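Local coordinates for protein 3-keto-5-aminohexanoate cleavage enzyme (Ralstonia eutropha, PDB 3C6C) that probably cleaves 3-keto-5-aminohexanoate or a related beta-keto acid, using a divalent metal ion held in a TIM barrel, at residues Cys54-Lys59 against Phe279-Gln284; Gly95-Leu100 against Glu305-Met310; Gly151-Gly156 against Phe160-Thr165; Leu185-Phe188 against Asp192-Phe195. All coordinates share one frame; numbering follows the deposited sequence. Where two conformers were deposited one is given.

Overall arrangement
All four contacts lie in one chain built on a TIM (beta/alpha) barrel whose nickel ion is held by His66, His68 and Glu269. Interactions 1 and 2 cross along the chain, and each joins an early part of the barrel to a late one. Their centres lie about 16 Å apart, and Ala58 packs on Thr96 where they touch. Interactions 3 and 4 follow in series inside the loops closed by the first two, with centres about 14 Å apart. Interaction 3 is a hairpin of a separate four-stranded antiparallel sheet, whereas interactions 2 and 4 reach the barrel sheet. Interactions 3 and 4 touch the second subunit, so this side of the chain joins the subunit interface.

Interaction 1: Cys54-Lys59 against Phe279-Gln284; sequences CVEAAK and FATNGQ
With CG opposite the backbone N (chi1 175°) and the chain extended beyond it, Glu56 reaches from helix 47-60 to the first turn of helix 282-295, where its carboxylate meets Gly283. Gly283 N donates to Glu56 OE2 over 2.9 Å, at an N-H...O angle of 159°. The bond arrives on the anti side of that oxygen, somewhat out of the carboxylate plane. Asn282 N lies 3.3 Å from Glu56 OE2 but is badly angled for a direct bond. A water bridges the two instead, donating to Glu56 OE2 (2.8 Å) and accepting from both Asn282 N and Asn282 ND2.

Glycine suits position 283 because its bare backbone lets Glu56 CG come within 3.9 Å of Gly283 CA. Thr281 is the N-cap and forms a capping box with Gln284: Gln284 N donates to Thr281 OG1 at 3.0 Å, and Thr281 N donates to Gln284 OE1, also at 3.0 Å. Asn282 ND2 also donates to Val30 O and Asn282 OD1 accepts from Leu268 N, bonds that probably help hold the helix start.

The amides of the first helical turn are thus shared among threonine, water and a carboxylate from another helix. Lying at the positive end of a helix dipole, Glu56 is probably stabilised in its charged form, while its charge in turn should steady the helix start.

Interaction 2: Gly95-Leu100 against Glu305-Met310; sequences GTDIVL and EARDIM
Asp97 and Arg307 meet in an end-on, two-nitrogen salt bridge. Arg307 NH1 donates to Asp97 OD2 at 2.8 Å, nearly straight at 172° and within the guanidinium plane. Arg307 NH2 gives a longer bond to Asp97 OD1, 3.1 Å, with the acceptor tilted slightly from that plane. Each oxygen uses its syn lone pair, and the two flat groups are nearly coplanar, 19° apart, as expected when two parallel N-H groups fit one carboxylate.

The chain of Arg307 is extended from CG to NE, which carries the guanidinium away from its helix to the aspartate. Asp97 is not its sole acidic partner: NE forms a salt bridge with Glu142, and NH1 a further one with Asp304. Three carboxylates therefore bond to this buried cation, probably stabilising its charge and fixing the rotation of the group.

Val99 supplies the apolar side. Its CG2 lies over one face of the guanidinium, 3.7 Å from Arg307 CZ, and also packs against Arg307 CG at 3.8 Å. One compact valine methyl fits on the face, toward its rim, while the nitrogens keep their acidic partners.

The contact lies where barrel strands begin. Val99 opens strand 99-103, which runs parallel between strands 64-70 and 143-147, and Glu142 immediately precedes the latter. Helix 303-310 packs at this end of the barrel, with Ala306 and Met310 (selenomethionine) on Ile25 of strand 23-29.

Interaction 3: Gly151-Gly156 against Phe160-Thr165; sequences GNQVEG and FVYLNT
Gly151 and Tyr162, like Gln153 and Phe160, are joined by paired backbone hydrogen bonds that form the antiparallel beta hairpin of strands 151-155 and 158-162. Gly151 N bonds to Tyr162 O at 3.0 Å, and Tyr162 N to Gly151 O at 2.9 Å. Gln153 N reaches Phe160 O at 2.8 Å, while Phe160 N returns to Gln153 O at 2.9 Å. Between these two hydrogen-bonded pairs lies the non-hydrogen-bonded pair Asn152 and Val161. The hairpin is strongly twisted, its short strand axes being 124° apart in direction.

The two faces meet different partners. On the one that carries Asn152 and Val161, Val161 CG2 touches Asn152 OD1 at 3.8 Å, yet the amide finds its main partners across the subunit interface: OD1 bonds to Thr150 OG1 and ND2 to the backbone O of Asn164, both of the second subunit. Asparagine suits this place by offering a donor and an acceptor to another chain, while Val161 packs on Leu163 of that subunit.

Gln153 and Phe160 lie on the other face. The amide of Gln153 receives a water at OE1; its close fit to the Tyr162 ring is doubtful, since Tyr162 was deposited in two conformers. With CG between the backbone N and the carbonyl carbon (chi1 63°), the Phe160 ring comes over Gln153 of the neighbouring strand. There Gln153 CB makes a CH-pi contact, 3.9 Å from the Phe160 ring centroid and 25° from the ring normal.

Interaction 4: Leu185-Phe188 against Asp192-Phe195; sequences LEVF and DILF
Phe188 N donates to Asp192 OD2 at 2.8 Å (N-H...O angle 154°), meeting the anti side of that oxygen modestly out of the carboxylate plane. Asp192 CG stands beside its backbone N, opposite the carbonyl carbon (chi1 -70°), which turns OD2 from helix 190-201 back to the end of strand 182-187. Asp192 OD2 also lies at the edge of the Phe188 ring, 3.8 Å from Phe188 CD1, the two planes almost perpendicular.

Val187 CB packs on Asp192 CB at 3.8 Å, and the side chains of Val187 and Ile193 cross at about a right angle, with Val187 CG2 3.7 Å from Ile193 CG1. Beta-branched valine and isoleucine suit these positions, presenting broad surfaces between strand and helix.

Thr149 OG1 also bonds to Asp192 OD2, giving this buried oxygen two partners, while Asp192 N bonds to Ser189 OG in the intervening turn.

The contact closes the strand-to-helix turn of a beta-alpha-beta unit at the C-terminal end of a barrel strand, the end that carries the active site in TIM barrels; the Phe188 side chain is about 9 Å from the nickel ion. Strand 182-187 lies between parallel strands 143-147 and 210-214, and Phe195 packs on helix 166-179.

Interaction 1: Cys54-Lys59 against Phe279-Gln284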
# COMPACT_ATOMS: atom_id res chain seq x y z
N CYS A 54 -15.18 -34.93 -1.78
CA CYS A 54 -13.71 -34.83 -1.91
C CYS A 54 -13.25 -35.38 -3.24
O CYS A 54 -12.38 -34.83 -3.89
CB CYS A 54 -12.98 -35.57 -0.76
SG CYS A 54 -13.26 -34.88 0.88
N VAL A 55 -13.84 -36.52 -3.61
CA VAL A 55 -13.49 -37.19 -4.86
C VAL A 55 -13.91 -36.36 -6.07
O VAL A 55 -13.16 -36.22 -7.03
CB VAL A 55 -14.06 -38.64 -4.91
CG1 VAL A 55 -13.87 -39.27 -6.32
CG2 VAL A 55 -13.37 -39.51 -3.83
N GLU A 56 -15.10 -35.81 -5.99
CA GLU A 56 -15.64 -34.90 -7.02
C GLU A 56 -14.73 -33.68 -7.21
O GLU A 56 -14.40 -33.27 -8.34
CB GLU A 56 -17.05 -34.45 -6.58
CG GLU A 56 -17.75 -33.42 -7.45
CD GLU A 56 -19.05 -32.97 -6.80
OE1 GLU A 56 -20.03 -33.75 -6.78
OE2 GLU A 56 -19.11 -31.86 -6.27
N ALA A 57 -14.30 -33.12 -6.10
CA ALA A 57 -13.37 -31.98 -6.13
C ALA A 57 -12.04 -32.38 -6.79
O ALA A 57 -11.52 -31.68 -7.65
CB ALA A 57 -13.13 -31.40 -4.73
N ALA A 58 -11.53 -33.56 -6.41
CA ALA A 58 -10.27 -34.07 -6.97
C ALA A 58 -10.37 -34.21 -8.48
O ALA A 58 -9.49 -33.82 -9.24
CB ALA A 58 -9.90 -35.44 -6.32
N LYS A 59 -11.48 -34.80 -8.91
CA LYS A 59 -11.67 -35.09 -10.32
C LYS A 59 -11.76 -33.80 -11.14
O LYS A 59 -11.44 -33.76 -12.32
CB LYS A 59 -12.89 -35.98 -10.56
CG LYS A 59 -12.64 -37.42 -10.21
CD LYS A 59 -13.92 -38.22 -10.33
CE LYS A 59 -13.73 -39.70 -9.99
NZ LYS A 59 -15.06 -40.41 -9.98
N PHE A 279 -27.66 -22.85 -6.52
CA PHE A 279 -26.72 -23.62 -5.70
C PHE A 279 -25.65 -24.33 -6.56
O PHE A 279 -25.91 -24.78 -7.68
CB PHE A 279 -27.46 -24.68 -4.86
CG PHE A 279 -28.32 -24.09 -3.78
CD1 PHE A 279 -27.77 -23.29 -2.79
CD2 PHE A 279 -29.69 -24.29 -3.78
CE1 PHE A 279 -28.55 -22.77 -1.78
CE2 PHE A 279 -30.48 -23.74 -2.77
CZ PHE A 279 -29.91 -22.99 -1.78
N ALA A 280 -24.46 -24.38 -5.99
CA ALA A 280 -23.28 -25.05 -6.57
C ALA A 280 -23.03 -26.44 -5.98
O ALA A 280 -23.39 -26.75 -4.84
CB ALA A 280 -22.02 -24.19 -6.35
N THR A 281 -22.36 -27.26 -6.79
CA THR A 281 -21.61 -28.38 -6.25
C THR A 281 -20.14 -27.97 -6.01
O THR A 281 -19.64 -27.00 -6.59
CB THR A 281 -21.61 -29.61 -7.21
OG1 THR A 281 -20.77 -29.33 -8.34
CG2 THR A 281 -23.08 -30.03 -7.65
N ASN A 282 -19.45 -28.74 -5.19
CA ASN A 282 -18.02 -28.51 -4.96
C ASN A 282 -17.25 -28.60 -6.26
O ASN A 282 -16.43 -27.75 -6.55
CB ASN A 282 -17.44 -29.48 -3.93
CG ASN A 282 -17.76 -29.06 -2.51
OD1 ASN A 282 -17.26 -28.04 -2.03
ND2 ASN A 282 -18.58 -29.86 -1.83
N GLY A 283 -17.59 -29.58 -7.09
CA GLY A 283 -16.94 -29.74 -8.39
C GLY A 283 -17.07 -28.53 -9.28
O GLY A 283 -16.13 -28.11 -9.96
N GLN A 284 -18.24 -27.94 -9.25
CA GLN A 284 -18.48 -26.77 -10.10
C GLN A 284 -17.62 -25.59 -9.65
O GLN A 284 -17.09 -24.83 -10.44
CB GLN A 284 -19.97 -26.41 -10.09
CG GLN A 284 -20.77 -27.37 -10.88
CD GLN A 284 -22.26 -27.28 -10.63
OE1 GLN A 284 -22.72 -26.58 -9.74
NE2 GLN A 284 -23.02 -28.03 -11.43
O HOH W 1 -20.31 -31.30 -3.84

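Interaction 2: Gly95-Leu100 against Glu305-Met310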
# COMPACT_ATOMS: atom_id res chain seq x y z
N GLY A 95 -10.01 -44.75 -5.06
CA GLY A 95 -9.24 -44.86 -6.31
C GLY A 95 -8.79 -43.51 -6.86
O GLY A 95 -8.16 -43.43 -7.89
N THR A 96 -9.12 -42.47 -6.10
CA THR A 96 -8.75 -41.09 -6.43
C THR A 96 -7.92 -40.53 -5.29
O THR A 96 -8.29 -40.64 -4.13
CB THR A 96 -9.98 -40.21 -6.67
OG1 THR A 96 -10.70 -40.67 -7.82
CG2 THR A 96 -9.60 -38.74 -6.86
N ASP A 97 -6.79 -39.94 -5.66
CA ASP A 97 -5.86 -39.29 -4.71
C ASP A 97 -6.12 -37.79 -4.62
O ASP A 97 -6.48 -37.11 -5.60
CB ASP A 97 -4.42 -39.55 -5.11
CG ASP A 97 -3.42 -38.91 -4.16
OD1 ASP A 97 -3.49 -39.15 -2.93
OD2 ASP A 97 -2.53 -38.21 -4.67
N ILE A 98 -5.95 -37.33 -3.40
CA ILE A 98 -6.02 -35.91 -3.02
C ILE A 98 -5.38 -35.77 -1.62
O ILE A 98 -5.50 -36.67 -0.78
CB ILE A 98 -7.50 -35.38 -3.07
CG1 ILE A 98 -7.56 -33.85 -2.92
CG2 ILE A 98 -8.40 -36.12 -2.04
CD1 ILE A 98 -8.86 -33.22 -3.42
N VAL A 99 -4.70 -34.65 -1.40
CA VAL A 99 -4.09 -34.36 -0.08
C VAL A 99 -5.26 -34.07 0.86
O VAL A 99 -6.18 -33.36 0.49
CB VAL A 99 -3.09 -33.16 -0.12
CG1 VAL A 99 -2.51 -32.86 1.28
CG2 VAL A 99 -1.98 -33.44 -1.15
N LEU A 100 -5.21 -34.68 2.04
CA LEU A 100 -6.24 -34.47 3.07
C LEU A 100 -5.81 -33.45 4.12
O LEU A 100 -4.72 -33.51 4.67
CB LEU A 100 -6.62 -35.78 3.76
CG LEU A 100 -7.08 -36.93 2.88
CD1 LEU A 100 -7.40 -38.16 3.71
CD2 LEU A 100 -8.24 -36.47 2.02
N GLU A 305 2.07 -32.53 -7.08
CA GLU A 305 2.74 -31.24 -7.27
C GLU A 305 2.62 -30.37 -6.02
O GLU A 305 3.57 -29.68 -5.61
CB GLU A 305 2.19 -30.48 -8.49
CG GLU A 305 2.65 -31.10 -9.80
CD GLU A 305 1.94 -30.59 -11.03
OE1 GLU A 305 0.87 -29.98 -10.92
OE2 GLU A 305 2.47 -30.79 -12.14
N ALA A 306 1.43 -30.40 -5.41
CA ALA A 306 1.18 -29.63 -4.19
C ALA A 306 2.03 -30.19 -3.05
O ALA A 306 2.61 -29.45 -2.25
CB ALA A 306 -0.31 -29.67 -3.81
N ARG A 307 2.14 -31.51 -3.01
CA ARG A 307 3.00 -32.15 -1.98
C ARG A 307 4.43 -31.65 -2.14
O ARG A 307 5.08 -31.25 -1.17
CB ARG A 307 2.98 -33.67 -2.07
CG ARG A 307 1.67 -34.30 -1.61
CD ARG A 307 1.67 -35.82 -1.70
NE ARG A 307 0.40 -36.35 -1.17
CZ ARG A 307 -0.60 -36.84 -1.89
NH1 ARG A 307 -0.52 -36.97 -3.20
NH2 ARG A 307 -1.70 -37.23 -1.28
N ASP A 308 4.90 -31.64 -3.38
CA ASP A 308 6.28 -31.19 -3.65
C ASP A 308 6.52 -29.72 -3.22
O ASP A 308 7.56 -29.38 -2.61
CB ASP A 308 6.64 -31.37 -5.13
CG ASP A 308 6.75 -32.83 -5.54
OD1 ASP A 308 6.87 -33.73 -4.65
OD2 ASP A 308 6.71 -33.09 -6.77
N ILE A 309 5.55 -28.86 -3.54
CA ILE A 309 5.59 -27.44 -3.18
C ILE A 309 5.65 -27.27 -1.64
O ILE A 309 6.40 -26.44 -1.12
CB ILE A 309 4.41 -26.64 -3.83
CG1 ILE A 309 4.61 -26.55 -5.34
CG2 ILE A 309 4.23 -25.26 -3.20
CD1 ILE A 309 3.31 -26.27 -6.14
N MSE A 310 4.96 -28.15 -0.94
CA MSE A 310 4.79 -28.03 0.52
C MSE A 310 5.84 -28.82 1.28
O MSE A 310 5.90 -28.79 2.50
CB MSE A 310 3.38 -28.49 0.96
CG MSE A 310 2.30 -27.49 0.54
SE MSE A 310 0.60 -27.97 1.26
CE MSE A 310 0.11 -29.13 0.05

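Interaction 3: Gly151-Gly156 against Phe160-Thr165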
# COMPACT_ATOMS: atom_id res chain seq x y z
N GLY A 151 -10.49 -14.56 19.65
CA GLY A 151 -11.22 -13.37 19.24
C GLY A 151 -12.72 -13.49 19.22
O GLY A 151 -13.28 -14.56 19.35
N ASN A 152 -13.32 -12.32 19.13
CA ASN A 152 -14.77 -12.17 18.95
C ASN A 152 -15.14 -12.61 17.54
O ASN A 152 -14.64 -12.06 16.55
CB ASN A 152 -15.21 -10.72 19.15
CG ASN A 152 -15.06 -10.25 20.59
OD1 ASN A 152 -15.17 -11.05 21.50
ND2 ASN A 152 -14.81 -8.95 20.79
N GLN A 153 -16.02 -13.59 17.48
CA GLN A 153 -16.48 -14.11 16.20
C GLN A 153 -17.98 -14.15 16.04
O GLN A 153 -18.75 -14.08 17.01
CB GLN A 153 -15.90 -15.49 15.93
CG GLN A 153 -14.38 -15.50 15.99
CD GLN A 153 -13.76 -16.14 14.77
OE1 GLN A 153 -14.48 -16.59 13.86
NE2 GLN A 153 -12.43 -16.19 14.73
N VAL A 154 -18.36 -14.25 14.78
CA VAL A 154 -19.79 -14.28 14.38
C VAL A 154 -20.00 -15.36 13.33
O VAL A 154 -19.25 -15.45 12.36
CB VAL A 154 -20.27 -12.94 13.74
CG1 VAL A 154 -21.80 -13.00 13.46
CG2 VAL A 154 -19.94 -11.72 14.61
N GLU A 155 -21.01 -16.18 13.56
CA GLU A 155 -21.50 -17.13 12.56
C GLU A 155 -23.00 -16.94 12.42
O GLU A 155 -23.77 -17.31 13.31
CB GLU A 155 -21.18 -18.57 12.94
CG GLU A 155 -21.65 -19.58 11.86
CD GLU A 155 -21.36 -21.02 12.21
OE1 GLU A 155 -22.05 -21.57 13.10
OE2 GLU A 155 -20.45 -21.60 11.56
N GLY A 156 -23.38 -16.30 11.33
CA GLY A 156 -24.75 -15.89 11.12
C GLY A 156 -25.14 -14.84 12.12
O GLY A 156 -24.61 -13.73 12.12
N PHE A 160 -19.91 -15.29 19.40
CA PHE A 160 -19.15 -16.08 20.37
C PHE A 160 -17.70 -15.67 20.39
O PHE A 160 -17.27 -14.79 19.63
CB PHE A 160 -19.24 -17.58 20.04
CG PHE A 160 -18.63 -17.95 18.71
CD1 PHE A 160 -19.31 -17.68 17.52
CD2 PHE A 160 -17.38 -18.54 18.63
CE1 PHE A 160 -18.76 -18.00 16.30
CE2 PHE A 160 -16.81 -18.85 17.39
CZ PHE A 160 -17.51 -18.58 16.23
N VAL A 161 -16.97 -16.36 21.26
CA VAL A 161 -15.53 -16.21 21.40
C VAL A 161 -14.79 -17.48 21.03
O VAL A 161 -15.10 -18.58 21.50
CB VAL A 161 -15.11 -15.79 22.84
CG1 VAL A 161 -13.57 -15.86 22.99
CG2 VAL A 161 -15.61 -14.38 23.19
N TYR A 162 -13.83 -17.32 20.13
CA TYR A 162 -12.87 -18.38 19.77
C TYR A 162 -11.74 -18.28 20.75
O TYR A 162 -11.05 -17.27 20.79
CB TYR A 162 -12.22 -18.22 18.38
CG TYR A 162 -12.82 -19.02 17.25
CD1 TYR A 162 -13.52 -20.19 17.48
CD2 TYR A 162 -12.63 -18.62 15.93
CE1 TYR A 162 -14.06 -20.92 16.44
CE2 TYR A 162 -13.17 -19.34 14.87
CZ TYR A 162 -13.89 -20.48 15.14
OH TYR A 162 -14.43 -21.21 14.11
N LEU A 163 -11.56 -19.34 21.52
CA LEU A 163 -10.54 -19.38 22.59
C LEU A 163 -9.45 -20.40 22.34
O LEU A 163 -9.59 -21.61 22.60
CB LEU A 163 -11.20 -19.62 23.96
CG LEU A 163 -10.25 -19.54 25.16
CD1 LEU A 163 -9.82 -18.11 25.39
CD2 LEU A 163 -10.91 -20.16 26.41
N ASN A 164 -8.38 -19.87 21.77
CA ASN A 164 -7.16 -20.62 21.52
C ASN A 164 -5.95 -19.91 22.11
O ASN A 164 -5.32 -19.07 21.46
CB ASN A 164 -6.97 -20.83 20.01
CG ASN A 164 -8.07 -21.68 19.41
OD1 ASN A 164 -8.12 -22.89 19.61
ND2 ASN A 164 -8.94 -21.05 18.66
N THR A 165 -5.65 -20.26 23.36
CA THR A 165 -4.56 -19.64 24.11
C THR A 165 -3.26 -19.99 23.43
O THR A 165 -3.14 -21.02 22.78
CB THR A 165 -4.52 -20.11 25.58
OG1 THR A 165 -4.30 -21.52 25.61
CG2 THR A 165 -5.84 -19.80 26.31
O HOH W 2 -14.19 -18.64 11.80

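Interaction 4: Leu185-Phe188 against Asp192-Phe195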
# COMPACT_ATOMS: atom_id res chain seq x y z
N LEU A 185 -1.88 -22.84 9.22
CA LEU A 185 -2.04 -21.79 10.22
C LEU A 185 -3.03 -20.77 9.70
O LEU A 185 -2.72 -19.96 8.81
CB LEU A 185 -0.69 -21.10 10.53
CG LEU A 185 0.47 -22.02 10.93
CD1 LEU A 185 1.76 -21.21 11.03
CD2 LEU A 185 0.15 -22.78 12.23
N GLU A 186 -4.21 -20.83 10.29
CA GLU A 186 -5.33 -19.97 9.89
C GLU A 186 -5.28 -18.66 10.69
O GLU A 186 -5.34 -18.64 11.92
CB GLU A 186 -6.69 -20.64 10.08
CG GLU A 186 -6.79 -22.15 9.75
CD GLU A 186 -6.62 -22.53 8.30
OE1 GLU A 186 -6.61 -21.63 7.41
OE2 GLU A 186 -6.50 -23.76 8.03
N VAL A 187 -5.18 -17.58 9.93
CA VAL A 187 -5.00 -16.22 10.47
C VAL A 187 -6.09 -15.24 10.07
O VAL A 187 -6.60 -15.24 8.94
CB VAL A 187 -3.58 -15.67 10.10
CG1 VAL A 187 -2.46 -16.64 10.60
CG2 VAL A 187 -3.45 -15.37 8.56
N PHE A 188 -6.47 -14.42 11.06
CA PHE A 188 -7.59 -13.47 10.93
C PHE A 188 -7.16 -12.02 11.07
O PHE A 188 -7.98 -11.10 11.00
CB PHE A 188 -8.66 -13.77 11.98
CG PHE A 188 -9.34 -15.11 11.81
CD1 PHE A 188 -8.70 -16.28 12.19
CD2 PHE A 188 -10.63 -15.19 11.32
CE1 PHE A 188 -9.33 -17.50 12.06
CE2 PHE A 188 -11.26 -16.42 11.19
CZ PHE A 188 -10.61 -17.56 11.57
N ASP A 192 -2.16 -12.28 14.40
CA ASP A 192 -2.18 -13.73 14.27
C ASP A 192 -0.96 -14.23 13.48
O ASP A 192 -0.36 -15.25 13.81
CB ASP A 192 -3.47 -14.22 13.57
CG ASP A 192 -4.74 -14.07 14.39
OD1 ASP A 192 -4.72 -13.67 15.60
OD2 ASP A 192 -5.82 -14.34 13.79
N ILE A 193 -0.63 -13.50 12.42
CA ILE A 193 0.54 -13.82 11.58
C ILE A 193 1.82 -13.74 12.42
O ILE A 193 2.71 -14.58 12.32
CB ILE A 193 0.64 -12.95 10.31
CG1 ILE A 193 -0.58 -13.24 9.41
CG2 ILE A 193 1.97 -13.18 9.60
CD1 ILE A 193 -0.78 -12.25 8.25
N LEU A 194 1.90 -12.71 13.25
CA LEU A 194 3.07 -12.55 14.14
C LEU A 194 3.21 -13.74 15.06
O LEU A 194 4.33 -14.24 15.29
CB LEU A 194 2.99 -11.26 14.96
CG LEU A 194 3.04 -9.93 14.21
CD1 LEU A 194 3.20 -8.80 15.20
CD2 LEU A 194 4.11 -9.90 13.15
N PHE A 195 2.10 -14.23 15.57
CA PHE A 195 2.17 -15.37 16.50
C PHE A 195 2.61 -16.63 15.73
O PHE A 195 3.36 -17.46 16.24
CB PHE A 195 0.88 -15.62 17.27
CG PHE A 195 1.01 -16.78 18.23
CD1 PHE A 195 1.95 -16.71 19.26
CD2 PHE A 195 0.33 -17.95 18.04
CE1 PHE A 195 2.13 -17.77 20.14
CE2 PHE A 195 0.50 -19.02 18.90
CZ PHE A 195 1.42 -18.92 19.95